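Local atomic coordinates of N5-carboxyaminoimidazole ribonucleotide synthetase (Bacillus anthracis, PDB entry 3QFF), a protein that probably catalyses the ATP-dependent carboxylation of aminoimidazole ribonucleotide by bicarbonate to N5-carboxyaminoimidazole ribonucleotide in purine biosynthesis. Residues R113-V127 with D267-P279. Residues are numbered along the deposited sequence; the frame is centred on the assembly and turned at random.
Sequences RFTEKNAIEKAGLPV and DGEIYINELAPRP. With ADP (adenosine-5'-diphosphate), chain C.
The guanidinium of Arg113 meets Glu274 and the ADP diphosphate at its edge. Arg113 NH1 donates to the beta-phosphate O2B of ADP at 2.7 Å, with O2B in the guanidinium plane. Arg113 NH2 forms a salt bridge to Glu274 OE1 at 3.1 Å. The guanidinium and carboxylate planes lie only 11° apart, but OE1 is tilted out of the guanidinium plane, and the bond is bent (138° at the hydrogen). Glu116 OE2 accepts a hydrogen bond from Leu275 N at 2.8 Å, from above the carboxylate plane. Glu116 CG stands anti to the backbone N (chi1 -179°), and the extended chain carries the carboxylate to the strand backbone. The Tyr271 ring meets Pro126 CB and the Val127 carbonyl carbon obliquely.

Helix 113-122 crosses strand 270-276 in the ATP-grasp fold. The start of the helix and Asn273 and Glu274 of the strand line the ADP site. Asn273 ND2 donates a hydrogen bond to ADP O1A, on the alpha-phosphate, at 2.9 Å. Asn273 and Glu274 form a classic beta bulge opposite Glu261 of the neighbouring strand.

Further along the helix, Ile120 packs on Ile272 and Leu275. Ile120 CD1 touches Ile272 CG2 at 3.5 Å. The Ile120 and Leu275 side chains reach toward each other tip to tip. A Schellman motif at Gly124 ends the helix. Beyond it, Ile272 N donates almost straight to Pro126 O at 3.0 Å.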
# COMPACT_ATOMS: atom_id res chain seq x y z
N ARG A 113 25.29 -21.77 6.29
CA ARG A 113 24.94 -22.56 5.09
C ARG A 113 24.93 -24.06 5.35
O ARG A 113 24.09 -24.78 4.81
CB ARG A 113 25.90 -22.27 3.93
CG ARG A 113 25.85 -20.86 3.38
CD ARG A 113 26.56 -20.79 2.03
NE ARG A 113 26.71 -19.41 1.58
CZ ARG A 113 25.82 -18.77 0.84
NH1 ARG A 113 26.04 -17.51 0.48
NH2 ARG A 113 24.70 -19.38 0.45
N PHE A 114 25.86 -24.52 6.17
CA PHE A 114 25.91 -25.94 6.53
C PHE A 114 24.74 -26.34 7.42
O PHE A 114 24.03 -27.29 7.12
CB PHE A 114 27.26 -26.31 7.17
CG PHE A 114 27.40 -27.78 7.45
CD1 PHE A 114 27.73 -28.66 6.42
CD2 PHE A 114 27.16 -28.28 8.71
CE1 PHE A 114 27.85 -30.02 6.67
CE2 PHE A 114 27.27 -29.65 8.97
CZ PHE A 114 27.61 -30.52 7.94
N THR A 115 24.54 -25.61 8.52
CA THR A 115 23.38 -25.84 9.39
C THR A 115 22.08 -25.80 8.59
O THR A 115 21.18 -26.63 8.79
CB THR A 115 23.34 -24.82 10.55
OG1 THR A 115 24.62 -24.80 11.17
CG2 THR A 115 22.32 -25.22 11.59
N GLU A 116 22.01 -24.85 7.66
CA GLU A 116 20.83 -24.62 6.83
C GLU A 116 20.51 -25.84 5.97
O GLU A 116 19.38 -26.33 5.99
CB GLU A 116 21.02 -23.37 5.97
CG GLU A 116 19.86 -22.96 5.06
CD GLU A 116 20.13 -21.65 4.34
OE1 GLU A 116 21.18 -21.54 3.66
OE2 GLU A 116 19.32 -20.72 4.46
N LYS A 117 21.50 -26.34 5.23
CA LYS A 117 21.32 -27.54 4.41
C LYS A 117 20.94 -28.79 5.21
O LYS A 117 20.05 -29.55 4.79
CB LYS A 117 22.53 -27.78 3.50
CG LYS A 117 22.45 -26.89 2.26
CD LYS A 117 23.56 -27.14 1.28
CE LYS A 117 23.13 -26.78 -0.14
NZ LYS A 117 22.59 -25.37 -0.23
N ASN A 118 21.56 -28.96 6.38
CA ASN A 118 21.21 -30.06 7.28
C ASN A 118 19.75 -29.99 7.71
O ASN A 118 19.07 -31.01 7.75
CB ASN A 118 22.06 -30.05 8.56
CG ASN A 118 23.49 -30.48 8.33
OD1 ASN A 118 23.82 -31.15 7.34
ND2 ASN A 118 24.35 -30.11 9.26
N ALA A 119 19.31 -28.78 8.06
CA ALA A 119 17.94 -28.57 8.50
C ALA A 119 16.98 -28.91 7.36
O ALA A 119 15.97 -29.58 7.58
CB ALA A 119 17.73 -27.14 8.99
N ILE A 120 17.31 -28.46 6.15
CA ILE A 120 16.46 -28.75 4.97
C ILE A 120 16.34 -30.27 4.74
O ILE A 120 15.25 -30.79 4.59
CB ILE A 120 16.98 -28.03 3.69
CG1 ILE A 120 16.80 -26.51 3.84
CG2 ILE A 120 16.24 -28.52 2.44
CD1 ILE A 120 17.57 -25.68 2.78
N GLU A 121 17.48 -30.96 4.72
CA GLU A 121 17.49 -32.40 4.51
C GLU A 121 16.76 -33.15 5.61
O GLU A 121 16.05 -34.10 5.34
CB GLU A 121 18.92 -32.90 4.42
CG GLU A 121 19.63 -32.42 3.18
CD GLU A 121 20.85 -33.24 2.88
OE1 GLU A 121 21.71 -33.34 3.78
OE2 GLU A 121 20.94 -33.78 1.76
N LYS A 122 16.93 -32.70 6.85
CA LYS A 122 16.23 -33.30 7.99
C LYS A 122 14.72 -33.07 7.90
O LYS A 122 13.95 -33.85 8.43
CB LYS A 122 16.80 -32.80 9.32
CG LYS A 122 18.20 -33.36 9.59
CD LYS A 122 18.84 -32.77 10.85
CE LYS A 122 20.31 -33.21 10.96
NZ LYS A 122 20.95 -32.73 12.23
N ALA A 123 14.32 -32.00 7.22
CA ALA A 123 12.91 -31.75 6.95
C ALA A 123 12.38 -32.59 5.78
O ALA A 123 11.19 -32.52 5.46
CB ALA A 123 12.68 -30.25 6.68
N GLY A 124 13.26 -33.37 5.14
CA GLY A 124 12.86 -34.29 4.06
C GLY A 124 12.92 -33.72 2.64
O GLY A 124 12.30 -34.27 1.73
N LEU A 125 13.67 -32.63 2.44
CA LEU A 125 13.69 -31.93 1.15
C LEU A 125 15.06 -31.99 0.47
O LEU A 125 16.09 -32.06 1.15
CB LEU A 125 13.21 -30.49 1.32
CG LEU A 125 11.75 -30.47 1.82
CD1 LEU A 125 11.42 -29.14 2.42
CD2 LEU A 125 10.77 -30.84 0.72
N PRO A 126 15.08 -31.96 -0.88
CA PRO A 126 16.35 -32.12 -1.61
C PRO A 126 17.22 -30.86 -1.69
O PRO A 126 16.72 -29.75 -1.85
CB PRO A 126 15.90 -32.55 -3.01
CG PRO A 126 14.51 -32.02 -3.15
CD PRO A 126 13.90 -31.99 -1.78
N VAL A 127 18.53 -31.06 -1.55
CA VAL A 127 19.52 -30.01 -1.75
C VAL A 127 20.64 -30.60 -2.62
O VAL A 127 20.78 -31.83 -2.71
CB VAL A 127 20.10 -29.48 -0.41
CG1 VAL A 127 18.99 -28.86 0.45
CG2 VAL A 127 20.80 -30.59 0.36
N ASP A 267 14.74 -31.24 -16.39
CA ASP A 267 14.11 -32.51 -16.01
C ASP A 267 13.00 -32.38 -14.96
O ASP A 267 12.36 -33.37 -14.60
CB ASP A 267 15.16 -33.49 -15.49
CG ASP A 267 15.86 -34.24 -16.62
OD1 ASP A 267 17.05 -34.61 -16.43
OD2 ASP A 267 15.23 -34.45 -17.68
N GLY A 268 12.77 -31.17 -14.47
CA GLY A 268 11.74 -30.94 -13.48
C GLY A 268 12.17 -31.24 -12.05
O GLY A 268 11.32 -31.47 -11.20
N GLU A 269 13.47 -31.23 -11.78
CA GLU A 269 13.94 -31.37 -10.39
C GLU A 269 13.95 -30.02 -9.70
O GLU A 269 14.24 -28.99 -10.33
CB GLU A 269 15.35 -31.94 -10.31
CG GLU A 269 15.48 -33.39 -10.70
CD GLU A 269 16.92 -33.79 -10.94
OE1 GLU A 269 17.37 -34.81 -10.36
OE2 GLU A 269 17.63 -33.08 -11.70
N ILE A 270 13.65 -30.03 -8.40
CA ILE A 270 13.84 -28.85 -7.57
C ILE A 270 14.91 -29.15 -6.52
O ILE A 270 14.88 -30.20 -5.87
CB ILE A 270 12.53 -28.38 -6.87
CG1 ILE A 270 11.45 -27.98 -7.88
CG2 ILE A 270 12.81 -27.22 -5.88
CD1 ILE A 270 11.59 -26.57 -8.45
N TYR A 271 15.88 -28.24 -6.39
CA TYR A 271 16.79 -28.25 -5.25
C TYR A 271 16.67 -26.95 -4.48
O TYR A 271 16.62 -25.87 -5.08
CB TYR A 271 18.24 -28.49 -5.72
CG TYR A 271 18.39 -29.84 -6.41
CD1 TYR A 271 18.33 -29.95 -7.81
CD2 TYR A 271 18.53 -31.01 -5.67
CE1 TYR A 271 18.44 -31.20 -8.45
CE2 TYR A 271 18.65 -32.26 -6.29
CZ TYR A 271 18.61 -32.35 -7.68
OH TYR A 271 18.71 -33.59 -8.29
N ILE A 272 16.62 -27.05 -3.15
CA ILE A 272 16.56 -25.86 -2.29
C ILE A 272 17.95 -25.26 -2.14
O ILE A 272 18.89 -25.95 -1.74
CB ILE A 272 16.00 -26.17 -0.87
CG1 ILE A 272 14.76 -27.09 -0.92
CG2 ILE A 272 15.71 -24.86 -0.13
CD1 ILE A 272 13.52 -26.50 -1.61
N ASN A 273 18.08 -23.97 -2.45
CA ASN A 273 19.37 -23.27 -2.39
C ASN A 273 19.60 -22.62 -1.03
O ASN A 273 20.57 -22.95 -0.33
CB ASN A 273 19.45 -22.23 -3.52
CG ASN A 273 20.74 -21.39 -3.48
OD1 ASN A 273 21.84 -21.93 -3.40
ND2 ASN A 273 20.59 -20.08 -3.61
N GLU A 274 18.74 -21.68 -0.66
CA GLU A 274 18.84 -21.00 0.63
C GLU A 274 17.50 -20.50 1.16
O GLU A 274 16.52 -20.43 0.42
CB GLU A 274 19.89 -19.88 0.61
CG GLU A 274 19.65 -18.76 -0.39
CD GLU A 274 20.80 -17.77 -0.42
OE1 GLU A 274 21.89 -18.12 0.07
OE2 GLU A 274 20.61 -16.64 -0.92
N LEU A 275 17.49 -20.16 2.45
CA LEU A 275 16.29 -19.67 3.13
C LEU A 275 16.55 -18.29 3.72
O LEU A 275 17.65 -18.00 4.16
CB LEU A 275 15.91 -20.62 4.26
CG LEU A 275 15.73 -22.10 3.92
CD1 LEU A 275 15.47 -22.94 5.18
CD2 LEU A 275 14.61 -22.29 2.89
N ALA A 276 15.53 -17.44 3.73
CA ALA A 276 15.63 -16.15 4.40
C ALA A 276 14.39 -15.99 5.26
O ALA A 276 13.28 -15.98 4.73
CB ALA A 276 15.77 -15.00 3.37
N PRO A 277 14.55 -15.90 6.59
CA PRO A 277 13.38 -15.84 7.45
C PRO A 277 12.89 -14.40 7.63
O PRO A 277 12.81 -13.90 8.74
CB PRO A 277 13.90 -16.40 8.78
CG PRO A 277 15.35 -16.03 8.79
CD PRO A 277 15.80 -15.94 7.37
N ARG A 278 12.55 -13.76 6.52
CA ARG A 278 12.06 -12.39 6.51
C ARG A 278 11.47 -12.15 5.14
O ARG A 278 11.68 -12.96 4.23
CB ARG A 278 13.22 -11.41 6.75
CG ARG A 278 14.46 -11.72 5.93
CD ARG A 278 15.38 -10.52 5.75
NE ARG A 278 16.58 -10.93 5.02
CZ ARG A 278 16.65 -11.07 3.69
NH1 ARG A 278 15.60 -10.80 2.92
NH2 ARG A 278 17.78 -11.48 3.14
N PRO A 279 10.73 -11.03 4.98
CA PRO A 279 10.41 -10.58 3.64
C PRO A 279 11.70 -10.45 2.84
O PRO A 279 12.78 -10.13 3.38
CB PRO A 279 9.76 -9.21 3.86
CG PRO A 279 9.20 -9.29 5.24
CD PRO A 279 10.15 -10.15 6.01
PB ADP C . 24.31 -15.79 -2.14
O1B ADP C . 25.49 -14.85 -2.26
O2B ADP C . 24.00 -16.17 -0.71
O3B ADP C . 23.11 -15.34 -2.94
PA ADP C . 23.95 -18.37 -3.45
O1A ADP C . 22.51 -17.93 -3.64
O2A ADP C . 24.27 -19.64 -2.71
O3A ADP C . 24.84 -17.16 -2.82
O5' ADP C . 24.60 -18.53 -4.91
C5' ADP C . 24.75 -17.40 -5.76
C4' ADP C . 24.52 -17.81 -7.20
O4' ADP C . 25.46 -18.83 -7.56
C3' ADP C . 23.13 -18.39 -7.42
O3' ADP C . 22.22 -17.40 -7.90
C2' ADP C . 23.35 -19.51 -8.42
O2' ADP C . 23.09 -19.03 -9.74
C1' ADP C . 24.82 -19.87 -8.30
N9 ADP C . 24.97 -21.18 -7.59
C8 ADP C . 25.13 -21.34 -6.26
N7 ADP C . 25.23 -22.65 -5.94
C5 ADP C . 25.14 -23.36 -7.07
C6 ADP C . 25.18 -24.80 -7.44
N6 ADP C . 25.34 -25.76 -6.50
N1 ADP C . 25.05 -25.11 -8.76
C2 ADP C . 24.89 -24.17 -9.70
N3 ADP C . 24.85 -22.85 -9.44
C4 ADP C . 24.97 -22.39 -8.17